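Local atomic coordinates of ribosomal protein S2-related protein (Deinococcus radiodurans, PDB entry 2JH3), a protein that binds a [4Fe-4S] cluster and has a chelatase-like fold, consistent with a role as a sirohydrochlorin ferrochelatase, though its exact function is uncertain. Residues 127-130 with 131-135. Sequence-based numbering, arbitrary orientation.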
# COMPACT_ATOMS: atom_id res chain seq x y z
N ALA A 127 -38.38 22.43 1.33
CA ALA A 127 -39.61 22.38 2.17
C ALA A 127 -39.87 21.03 2.80
O ALA A 127 -40.20 20.91 4.01
CB ALA A 127 -40.83 22.88 1.40
N ALA A 128 -39.66 19.96 2.06
CA ALA A 128 -39.96 18.66 2.64
C ALA A 128 -39.02 18.31 3.76
O ALA A 128 -39.44 17.81 4.81
CB ALA A 128 -39.92 17.62 1.60
N GLN A 129 -37.73 18.54 3.54
CA GLN A 129 -36.71 18.35 4.57
C GLN A 129 -37.04 19.26 5.78
O GLN A 129 -36.90 18.83 6.93
CB GLN A 129 -35.34 18.65 3.96
CG GLN A 129 -34.13 18.53 4.83
CD GLN A 129 -34.04 17.22 5.56
OE1 GLN A 129 -33.22 16.39 5.24
NE2 GLN A 129 -34.87 17.03 6.58
N ALA A 130 -37.46 20.49 5.53
CA ALA A 130 -37.78 21.42 6.61
C ALA A 130 -38.90 20.83 7.48
O ALA A 130 -38.77 20.72 8.72
CB ALA A 130 -38.19 22.76 6.04
N ARG A 131 -39.97 20.38 6.82
CA ARG A 131 -41.14 19.85 7.53
C ARG A 131 -40.78 18.63 8.29
O ARG A 131 -41.22 18.45 9.41
CB ARG A 131 -42.27 19.56 6.56
CG ARG A 131 -42.85 20.81 5.96
CD ARG A 131 -44.09 20.53 5.13
NE ARG A 131 -43.84 19.56 4.05
CZ ARG A 131 -43.74 19.83 2.74
NH1 ARG A 131 -43.88 21.05 2.24
NH2 ARG A 131 -43.49 18.81 1.90
N ASP A 132 -39.94 17.79 7.70
CA ASP A 132 -39.54 16.54 8.36
C ASP A 132 -38.69 16.81 9.59
O ASP A 132 -38.61 15.98 10.49
CB ASP A 132 -38.76 15.63 7.40
CG ASP A 132 -39.61 15.10 6.23
OD1 ASP A 132 -40.84 15.40 6.19
OD2 ASP A 132 -39.02 14.40 5.35
N THR A 133 -38.02 17.95 9.60
CA THR A 133 -37.09 18.30 10.66
C THR A 133 -37.82 18.86 11.92
O THR A 133 -37.34 18.66 13.04
CB THR A 133 -35.98 19.27 10.10
OG1 THR A 133 -35.19 18.57 9.11
CG2 THR A 133 -35.09 19.78 11.18
N LEU A 134 -38.98 19.48 11.74
CA LEU A 134 -39.79 19.99 12.87
C LEU A 134 -40.33 18.91 13.81
O LEU A 134 -40.58 17.76 13.37
CB LEU A 134 -40.99 20.77 12.34
CG LEU A 134 -40.64 21.87 11.36
CD1 LEU A 134 -41.92 22.53 10.89
CD2 LEU A 134 -39.69 22.91 11.99
N PRO A 135 -40.53 19.26 15.11
CA PRO A 135 -41.15 18.31 16.05
C PRO A 135 -42.52 18.10 15.48
O PRO A 135 -43.18 19.08 15.11
CB PRO A 135 -41.21 19.09 17.37
CG PRO A 135 -40.21 20.17 17.22
CD PRO A 135 -40.25 20.54 15.77
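The carbonyl oxygen of Gln129 is taken by two donors of one residue, Thr133. The hydroxyl does most of the work: OG1 of Thr133 lies 2.8 Å from Gln129 O and donates to it, tilted 34° from the carbonyl plane, while the backbone N of Thr133 adds only a weak bond. The threonine can do this because OG1 sits beside its own backbone N (chi1 -65°), facing back down the helix. NE2 of Gln129 lies 3.0 Å from Thr133 OG1. One residue on, Ala130 O also accepts twice, from Leu134 N at 3.3 Å and from Thr133 N, which approaches from well above the carbonyl plane. Tighter i to i+4 bonds precede this end: Arg131 N to Ala127 O and Asp132 N to Ala128 O, both 2.9 Å. Leu134 is the first residue to leave helical geometry, with Pro135 following it.

Arg131 runs back along the preceding turn. Bent at chi3 (-56°), it lays one guanidinium face over Ala127 O and Ala128 CA, both offset toward its rim, and Arg131 NH1 comes 3.7 Å from Ala127 CB. NH1 is hydrogen-bonded to Gln169, just beyond helix 155-167. A leucine here, lacking the guanidinium, would probably leave Gln169 without this hydrogen-bond partner and open a gap beside Ala127 and Ala128. The carboxylate of Asp132 lies close to Ala128 O, but both are acceptors and no bond forms; OD2 is hydrogen-bonded to His250 instead. This C-terminal end of helix 122-133 packs on the five-stranded parallel sheet of the second chelatase-like (CbiX family) half, Ala130 and Leu134 meeting strand 207-211 and Leu134 also strand 241-243. Side-chain hydroxyl and shared carbonyls thus finish the helix, while Arg131 and Asp132 tie its last turn to neighbouring parts of the fold through polar bonds.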